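Local atomic coordinates of major capsid protein P2 (PDB entry 2VVF), a protein that forms the outer protein shell of the marine, lipid-containing bacteriophage PM2, assembling as trimers of double jelly-roll subunits. Residues 64-76 with 211-223. Sequence-based numbering, arbitrary orientation.
Sequences DLILENTRHKRKI and GKAVLDNTYTIDF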
ATOM      1  N   ASP A  64     -22.054 -11.163   5.621  1.00 25.86           N
ATOM      2  CA  ASP A  64     -21.992 -10.077   4.654  1.00 25.70           C
ATOM      3  C   ASP A  64     -20.950  -9.045   5.077  1.00 29.00           C
ATOM      4  O   ASP A  64     -20.397  -8.326   4.242  1.00 28.73           O
ATOM      5  CB  ASP A  64     -23.365  -9.422   4.490  1.00 27.76           C
ATOM      6  CG  ASP A  64     -24.243 -10.158   3.495  1.00 39.85           C
ATOM      7  OD1 ASP A  64     -25.023 -11.036   3.926  1.00 40.93           O
ATOM      8  OD2 ASP A  64     -24.138  -9.871   2.282  1.00 45.17           O
ATOM      9  N   LEU A  65     -20.676  -8.985   6.378  1.00 24.78           N
ATOM     10  CA  LEU A  65     -19.673  -8.067   6.902  1.00 24.26           C
ATOM     11  C   LEU A  65     -18.292  -8.657   6.635  1.00 27.98           C
ATOM     12  O   LEU A  65     -17.324  -7.932   6.401  1.00 27.65           O
ATOM     13  CB  LEU A  65     -19.872  -7.846   8.402  1.00 24.21           C
ATOM     14  CG  LEU A  65     -18.836  -6.957   9.100  1.00 28.61           C
ATOM     15  CD1 LEU A  65     -18.888  -5.532   8.570  1.00 28.60           C
ATOM     16  CD2 LEU A  65     -19.021  -6.978  10.609  1.00 30.49           C
ATOM     17  N   ILE A  66     -18.221  -9.985   6.649  1.00 24.21           N
ATOM     18  CA  ILE A  66     -16.978 -10.697   6.377  1.00 23.74           C
ATOM     19  C   ILE A  66     -16.614 -10.520   4.905  1.00 27.24           C
ATOM     20  O   ILE A  66     -15.446 -10.345   4.559  1.00 26.82           O
ATOM     21  CB  ILE A  66     -17.103 -12.191   6.730  1.00 26.76           C
ATOM     22  CG1 ILE A  66     -17.116 -12.385   8.248  1.00 27.04           C
ATOM     23  CG2 ILE A  66     -15.973 -12.983   6.091  1.00 27.41           C
ATOM     24  CD1 ILE A  66     -17.413 -13.807   8.676  1.00 32.85           C
ATOM     25  N   LEU A  67     -17.628 -10.563   4.046  1.00 23.40           N
ATOM     26  CA  LEU A  67     -17.440 -10.403   2.611  1.00 22.97           C
ATOM     27  C   LEU A  67     -17.103  -8.953   2.271  1.00 26.80           C
ATOM     28  O   LEU A  67     -16.327  -8.680   1.354  1.00 26.31           O
ATOM     29  CB  LEU A  67     -18.692 -10.853   1.859  1.00 22.98           C
ATOM     30  CG  LEU A  67     -19.034 -12.337   2.010  1.00 27.45           C
ATOM     31  CD1 LEU A  67     -20.309 -12.684   1.267  1.00 27.53           C
ATOM     32  CD2 LEU A  67     -17.879 -13.201   1.534  1.00 29.51           C
ATOM     33  N   GLU A  68     -17.682  -8.027   3.025  1.00 23.29           N
ATOM     34  CA  GLU A  68     -17.422  -6.608   2.825  1.00 22.99           C
ATOM     35  C   GLU A  68     -15.943  -6.322   3.064  1.00 26.91           C
ATOM     36  O   GLU A  68     -15.319  -5.564   2.321  1.00 26.71           O
ATOM     37  CB  GLU A  68     -18.273  -5.778   3.787  1.00 24.35           C
ATOM     38  CG  GLU A  68     -17.803  -4.345   3.965  1.00 33.57           C
ATOM     39  CD  GLU A  68     -18.778  -3.520   4.780  1.00 52.14           C
ATOM     40  OE1 GLU A  68     -19.996  -3.611   4.515  1.00 47.02           O
ATOM     41  OE2 GLU A  68     -18.329  -2.795   5.694  1.00 45.64           O
ATOM     42  N   ASN A  69     -15.390  -6.934   4.107  1.00 23.20           N
ATOM     43  CA  ASN A  69     -13.984  -6.753   4.450  1.00 22.77           C
ATOM     44  C   ASN A  69     -13.080  -7.501   3.474  1.00 26.64           C
ATOM     45  O   ASN A  69     -12.010  -7.013   3.106  1.00 26.24           O
ATOM     46  CB  ASN A  69     -13.717  -7.221   5.884  1.00 21.98           C
ATOM     47  CG  ASN A  69     -14.420  -6.362   6.919  1.00 37.18           C
ATOM     48  OD1 ASN A  69     -14.664  -5.174   6.697  1.00 30.19           O
ATOM     49  ND2 ASN A  69     -14.747  -6.958   8.060  1.00 27.05           N
ATOM     50  N   THR A  70     -13.519  -8.687   3.060  1.00 22.99           N
ATOM     51  CA  THR A  70     -12.761  -9.506   2.119  1.00 22.57           C
ATOM     52  C   THR A  70     -12.579  -8.784   0.787  1.00 26.17           C
ATOM     53  O   THR A  70     -11.511  -8.850   0.173  1.00 25.94           O
ATOM     54  CB  THR A  70     -13.427 -10.880   1.910  1.00 29.47           C
ATOM     55  OG1 THR A  70     -13.603 -11.530   3.174  1.00 28.72           O
ATOM     56  CG2 THR A  70     -12.572 -11.758   1.011  1.00 27.80           C
ATOM     57  N   ARG A  71     -13.630  -8.101   0.343  1.00 22.19           N
ATOM     58  CA  ARG A  71     -13.604  -7.368  -0.921  1.00 21.67           C
ATOM     59  C   ARG A  71     -12.488  -6.327  -0.986  1.00 25.59           C
ATOM     60  O   ARG A  71     -11.868  -6.138  -2.033  1.00 25.20           O
ATOM     61  CB  ARG A  71     -14.953  -6.698  -1.180  1.00 20.53           C
ATOM     62  CG  ARG A  71     -15.283  -6.538  -2.650  1.00 26.82           C
ATOM     63  CD  ARG A  71     -16.545  -5.722  -2.838  1.00 29.91           C
ATOM     64  NE  ARG A  71     -16.346  -4.321  -2.479  1.00 31.19           N
ATOM     65  CZ  ARG A  71     -15.646  -3.456  -3.207  1.00 40.90           C
ATOM     66  NH1 ARG A  71     -15.070  -3.845  -4.338  1.00 28.61           N
ATOM     67  NH2 ARG A  71     -15.520  -2.201  -2.802  1.00 23.80           N
ATOM     68  N   HIS A  72     -12.254  -5.643   0.130  1.00 22.06           N
ATOM     69  CA  HIS A  72     -11.217  -4.618   0.200  1.00 21.78           C
ATOM     70  C   HIS A  72      -9.875  -5.233   0.564  1.00 25.98           C
ATOM     71  O   HIS A  72      -8.879  -4.524   0.730  1.00 25.64           O
ATOM     72  CB  HIS A  72     -11.591  -3.553   1.229  1.00 22.37           C
ATOM     73  CG  HIS A  72     -12.777  -2.730   0.840  1.00 25.70           C
ATOM     74  ND1 HIS A  72     -12.738  -1.805  -0.180  1.00 27.24           N
ATOM     75  CD2 HIS A  72     -14.036  -2.689   1.338  1.00 27.35           C
ATOM     76  CE1 HIS A  72     -13.921  -1.227  -0.292  1.00 26.69           C
ATOM     77  NE2 HIS A  72     -14.727  -1.745   0.617  1.00 27.07           N
ATOM     78  N   LYS A  73      -9.861  -6.556   0.697  1.00 22.56           N
ATOM     79  CA  LYS A  73      -8.653  -7.288   1.052  1.00 22.14           C
ATOM     80  C   LYS A  73      -8.163  -6.914   2.442  1.00 26.40           C
ATOM     81  O   LYS A  73      -6.959  -6.813   2.679  1.00 26.34           O
ATOM     82  CB  LYS A  73      -7.553  -7.060   0.017  1.00 24.35           C
ATOM     83  CG  LYS A  73      -7.840  -7.695  -1.332  1.00 34.36           C
ATOM     84  CD  LYS A  73      -6.605  -8.370  -1.896  1.00 41.48           C
ATOM     85  CE  LYS A  73      -6.910  -9.053  -3.214  1.00 49.17           C
ATOM     86  NZ  LYS A  73      -5.799  -8.885  -4.186  1.00 57.43           N
ATOM     87  N   ARG A  74      -9.100  -6.708   3.360  1.00 22.86           N
ATOM     88  CA  ARG A  74      -8.754  -6.382   4.737  1.00 22.70           C
ATOM     89  C   ARG A  74      -8.429  -7.681   5.468  1.00 27.95           C
ATOM     90  O   ARG A  74      -8.851  -8.758   5.046  1.00 27.77           O
ATOM     91  CB  ARG A  74      -9.917  -5.666   5.430  1.00 21.22           C
ATOM     92  CG  ARG A  74     -10.225  -4.287   4.876  1.00 25.31           C
ATOM     93  CD  ARG A  74     -11.624  -3.852   5.272  1.00 28.24           C
ATOM     94  NE  ARG A  74     -11.916  -2.485   4.851  1.00 30.87           N
ATOM     95  CZ  ARG A  74     -13.130  -1.947   4.858  1.00 40.75           C
ATOM     96  NH1 ARG A  74     -14.170  -2.661   5.269  1.00 27.17           N
ATOM     97  NH2 ARG A  74     -13.307  -0.697   4.455  1.00 26.26           N
ATOM     98  N   LYS A  75      -7.676  -7.581   6.558  1.00 25.27           N
ATOM     99  CA  LYS A  75      -7.294  -8.760   7.327  1.00 25.39           C
ATOM    100  C   LYS A  75      -8.505  -9.534   7.838  1.00 30.35           C
ATOM    101  O   LYS A  75      -9.325  -9.007   8.591  1.00 30.07           O
ATOM    102  CB  LYS A  75      -6.378  -8.375   8.488  1.00 27.75           C
ATOM    103  CG  LYS A  75      -5.868  -9.555   9.299  1.00 38.44           C
ATOM    104  CD  LYS A  75      -5.315 -10.650   8.403  1.00 45.26           C
ATOM    105  CE  LYS A  75      -4.907 -11.866   9.217  1.00 52.73           C
ATOM    106  NZ  LYS A  75      -4.669 -13.057   8.361  1.00 60.32           N
ATOM    107  N   ILE A  76      -8.609 -10.792   7.419  1.00 27.40           N
ATOM    108  CA  ILE A  76      -9.705 -11.653   7.839  1.00 27.26           C
ATOM    109  C   ILE A  76      -9.177 -12.756   8.744  1.00 31.63           C
ATOM    110  O   ILE A  76      -8.195 -13.424   8.417  1.00 31.41           O
ATOM    111  CB  ILE A  76     -10.462 -12.243   6.633  1.00 30.31           C
ATOM    112  CG1 ILE A  76     -11.057 -11.124   5.772  1.00 30.72           C
ATOM    113  CG2 ILE A  76     -11.557 -13.189   7.105  1.00 30.89           C
ATOM    114  CD1 ILE A  76     -12.113 -10.300   6.481  1.00 36.79           C
ATOM    115  N   GLY A 211      -6.753  -3.853  -6.435  1.00 22.70           N
ATOM    116  CA  GLY A 211      -6.513  -4.521  -5.158  1.00 22.43           C
ATOM    117  C   GLY A 211      -7.762  -5.065  -4.468  1.00 26.10           C
ATOM    118  O   GLY A 211      -7.719  -5.409  -3.286  1.00 25.61           O
ATOM    119  N   LYS A 212      -8.867  -5.150  -5.204  1.00 22.61           N
ATOM    120  CA  LYS A 212     -10.111  -5.668  -4.645  1.00 22.35           C
ATOM    121  C   LYS A 212     -10.269  -7.154  -4.946  1.00 27.15           C
ATOM    122  O   LYS A 212      -9.730  -7.660  -5.928  1.00 26.95           O
ATOM    123  CB  LYS A 212     -11.318  -4.900  -5.190  1.00 24.28           C
ATOM    124  CG  LYS A 212     -11.195  -3.389  -5.103  1.00 31.18           C
ATOM    125  CD  LYS A 212     -11.261  -2.906  -3.665  1.00 35.56           C
ATOM    126  CE  LYS A 212     -11.029  -1.408  -3.584  1.00 39.26           C
ATOM    127  NZ  LYS A 212     -10.683  -0.969  -2.206  1.00 44.93           N
ATOM    128  N   ALA A 213     -11.019  -7.845  -4.095  1.00 24.22           N
ATOM    129  CA  ALA A 213     -11.273  -9.267  -4.281  1.00 24.15           C
ATOM    130  C   ALA A 213     -12.690  -9.454  -4.807  1.00 28.75           C
ATOM    131  O   ALA A 213     -13.638  -8.863  -4.283  1.00 28.52           O
ATOM    132  CB  ALA A 213     -11.092 -10.014  -2.969  1.00 24.78           C
ATOM    133  N   VAL A 214     -12.833 -10.266  -5.848  1.00 25.43           N
ATOM    134  CA  VAL A 214     -14.143 -10.528  -6.430  1.00 25.15           C
ATOM    135  C   VAL A 214     -14.939 -11.494  -5.558  1.00 29.50           C
ATOM    136  O   VAL A 214     -14.455 -12.571  -5.203  1.00 29.19           O
ATOM    137  CB  VAL A 214     -14.022 -11.031  -7.882  1.00 28.93           C
ATOM    138  CG1 VAL A 214     -15.397 -11.298  -8.474  1.00 28.70           C
ATOM    139  CG2 VAL A 214     -13.252 -10.027  -8.733  1.00 28.66           C
ATOM    140  N   LEU A 215     -16.156 -11.097  -5.201  1.00 26.40           N
ATOM    141  CA  LEU A 215     -17.021 -11.926  -4.369  1.00 26.22           C
ATOM    142  C   LEU A 215     -17.840 -12.883  -5.225  1.00 30.60           C
ATOM    143  O   LEU A 215     -18.280 -12.530  -6.319  1.00 30.17           O
ATOM    144  CB  LEU A 215     -17.949 -11.053  -3.521  1.00 26.17           C
ATOM    145  CG  LEU A 215     -17.275 -10.028  -2.606  1.00 30.63           C
ATOM    146  CD1 LEU A 215     -18.317  -9.184  -1.881  1.00 30.63           C
ATOM    147  CD2 LEU A 215     -16.339 -10.713  -1.618  1.00 32.49           C
ATOM    148  N   ASP A 216     -18.043 -14.096  -4.720  1.00 27.57           N
ATOM    149  CA  ASP A 216     -18.806 -15.109  -5.438  1.00 27.38           C
ATOM    150  C   ASP A 216     -20.252 -14.682  -5.663  1.00 30.70           C
ATOM    151  O   ASP A 216     -20.885 -14.110  -4.777  1.00 30.40           O
ATOM    152  CB  ASP A 216     -18.767 -16.441  -4.689  1.00 29.37           C
ATOM    153  CG  ASP A 216     -17.375 -17.035  -4.631  1.00 41.24           C
ATOM    154  OD1 ASP A 216     -16.473 -16.500  -5.309  1.00 42.14           O
ATOM    155  OD2 ASP A 216     -17.183 -18.036  -3.909  1.00 47.83           O
ATOM    156  N   ASN A 217     -20.769 -14.977  -6.851  1.00 26.71           N
ATOM    157  CA  ASN A 217     -22.148 -14.651  -7.198  1.00 26.16           C
ATOM    158  C   ASN A 217     -22.483 -13.189  -6.920  1.00 28.97           C
ATOM    159  O   ASN A 217     -23.573 -12.870  -6.445  1.00 28.55           O
ATOM    160  CB  ASN A 217     -23.118 -15.574  -6.456  1.00 26.83           C
ATOM    161  CG  ASN A 217     -22.778 -17.042  -6.638  1.00 48.78           C
ATOM    162  OD1 ASN A 217     -22.564 -17.508  -7.758  1.00 42.12           O
ATOM    163  ND2 ASN A 217     -22.713 -17.775  -5.534  1.00 41.55           N
ATOM    164  N   THR A 218     -21.538 -12.308  -7.236  1.00 24.80           N
ATOM    165  CA  THR A 218     -21.710 -10.877  -7.026  1.00 24.18           C
ATOM    166  C   THR A 218     -21.110 -10.056  -8.158  1.00 27.45           C
ATOM    167  O   THR A 218     -19.988 -10.312  -8.589  1.00 27.03           O
ATOM    168  CB  THR A 218     -21.099 -10.416  -5.688  1.00 30.34           C
ATOM    169  OG1 THR A 218     -21.450 -11.336  -4.649  1.00 29.76           O
ATOM    170  CG2 THR A 218     -21.606  -9.025  -5.338  1.00 28.25           C
ATOM    171  N   TYR A 219     -21.846  -9.040  -8.600  1.00 23.44           N
ATOM    172  CA  TYR A 219     -21.361  -8.119  -9.618  1.00 22.72           C
ATOM    173  C   TYR A 219     -21.219  -6.771  -8.927  1.00 26.15           C
ATOM    174  O   TYR A 219     -22.213  -6.103  -8.640  1.00 25.50           O
ATOM    175  CB  TYR A 219     -22.344  -8.011 -10.781  1.00 23.63           C
ATOM    176  CG  TYR A 219     -21.776  -7.309 -11.993  1.00 24.94           C
ATOM    177  CD1 TYR A 219     -21.314  -8.034 -13.087  1.00 26.79           C
ATOM    178  CD2 TYR A 219     -21.699  -5.923 -12.046  1.00 25.55           C
ATOM    179  CE1 TYR A 219     -20.794  -7.398 -14.197  1.00 27.35           C
ATOM    180  CE2 TYR A 219     -21.184  -5.277 -13.152  1.00 26.35           C
ATOM    181  CZ  TYR A 219     -20.733  -6.019 -14.225  1.00 33.45           C
ATOM    182  OH  TYR A 219     -20.218  -5.380 -15.329  1.00 34.02           O
ATOM    183  N   THR A 220     -19.982  -6.405  -8.612  1.00 22.60           N
ATOM    184  CA  THR A 220     -19.707  -5.165  -7.902  1.00 22.27           C
ATOM    185  C   THR A 220     -19.397  -3.988  -8.816  1.00 26.55           C
ATOM    186  O   THR A 220     -18.539  -4.076  -9.699  1.00 26.23           O
ATOM    187  CB  THR A 220     -18.594  -5.356  -6.852  1.00 27.91           C
ATOM    188  OG1 THR A 220     -19.058  -6.223  -5.809  1.00 26.21           O
ATOM    189  CG2 THR A 220     -18.183  -4.018  -6.257  1.00 25.40           C
ATOM    190  N   ILE A 221     -20.090  -2.879  -8.579  1.00 23.24           N
ATOM    191  CA  ILE A 221     -19.863  -1.648  -9.321  1.00 23.09           C
ATOM    192  C   ILE A 221     -19.221  -0.657  -8.358  1.00 27.16           C
ATOM    193  O   ILE A 221     -19.912   0.104  -7.680  1.00 26.84           O
ATOM    194  CB  ILE A 221     -21.163  -1.090  -9.918  1.00 26.27           C
ATOM    195  CG1 ILE A 221     -21.649  -1.982 -11.063  1.00 26.79           C
ATOM    196  CG2 ILE A 221     -20.956   0.340 -10.401  1.00 26.67           C
ATOM    197  CD1 ILE A 221     -23.007  -1.593 -11.603  1.00 33.74           C
ATOM    198  N   ASP A 222     -17.897  -0.718  -8.267  1.00 23.69           N
ATOM    199  CA  ASP A 222     -17.130   0.136  -7.368  1.00 23.39           C
ATOM    200  C   ASP A 222     -16.911   1.524  -7.961  1.00 27.30           C
ATOM    201  O   ASP A 222     -16.263   1.667  -8.998  1.00 27.11           O
ATOM    202  CB  ASP A 222     -15.781  -0.520  -7.066  1.00 25.12           C
ATOM    203  CG  ASP A 222     -15.242  -0.144  -5.705  1.00 33.86           C
ATOM    204  OD1 ASP A 222     -15.468   1.004  -5.268  1.00 34.70           O
ATOM    205  OD2 ASP A 222     -14.574  -0.995  -5.080  1.00 38.43           O
ATOM    206  N   PHE A 223     -17.448   2.542  -7.295  1.00 23.61           N
ATOM    207  CA  PHE A 223     -17.308   3.921  -7.757  1.00 23.20           C
ATOM    208  C   PHE A 223     -16.148   4.624  -7.058  1.00 27.46           C
ATOM    209  O   PHE A 223     -15.915   5.813  -7.272  1.00 27.18           O
ATOM    210  CB  PHE A 223     -18.603   4.704  -7.518  1.00 24.81           C
ATOM    211  CG  PHE A 223     -19.776   4.199  -8.309  1.00 26.07           C
ATOM    212  CD1 PHE A 223     -19.792   4.295  -9.692  1.00 28.94           C
ATOM    213  CD2 PHE A 223     -20.875   3.651  -7.669  1.00 27.94           C
ATOM    214  CE1 PHE A 223     -20.877   3.834 -10.421  1.00 29.71           C
ATOM    215  CE2 PHE A 223     -21.962   3.192  -8.391  1.00 30.59           C
ATOM    216  CZ  PHE A 223     -21.962   3.283  -9.769  1.00 28.60           C
TER
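Arg71, in the last turn of helix 63-71, reaches across to Asp222 on strand 218-222 in an end-on, asymmetric salt bridge: NH1 and NH2 both converge on the single oxygen OD2, with NH2 to OD2 at 2.7 Å. OD2 lies near the guanidinium plane, whereas both nitrogens approach from one face of the carboxylate, the two planes being 67° apart. The other oxygen, OD1, accepts from the backbone N of Met224, which steadies the acid. A long arginine suits this span; CG is anti to the backbone N (chi1 -151°), and a bend at chi3 turns the guanidinium toward the strand.

In a second polar link Lys212 NZ donates to His72 ND1 (3.0 Å) at the ring edge, in plane, where an imidazole nitrogen can accept. The backbone adds a nearly straight bond, Ala213 N to Arg71 O at 2.8 Å; Lys212 makes a bent CA-H...O contact with the same oxygen.

Schellman motifs end both helices, at Lys73 within 64-76 and at Gly211, which closes helix 200-209; both residues have positive phi, easy for glycine and here adopted by a lysine. The segments lie in the N- and C-terminal domains of this double jelly-roll protein, which the contact bridges.

Apolar packing surrounds the charges. Leu215 CD1 meets Leu67 CB at 4.1 Å and Arg71 CD at 4.0 Å, the leucine crossing the arginine at about a right angle. Thr220 lays CG2 over one guanidinium face, 3.7 Å from Arg71 NH1, while its OG1 bonds His176. Small Ala213 lets its CB approach Thr70 O to 3.4 Å.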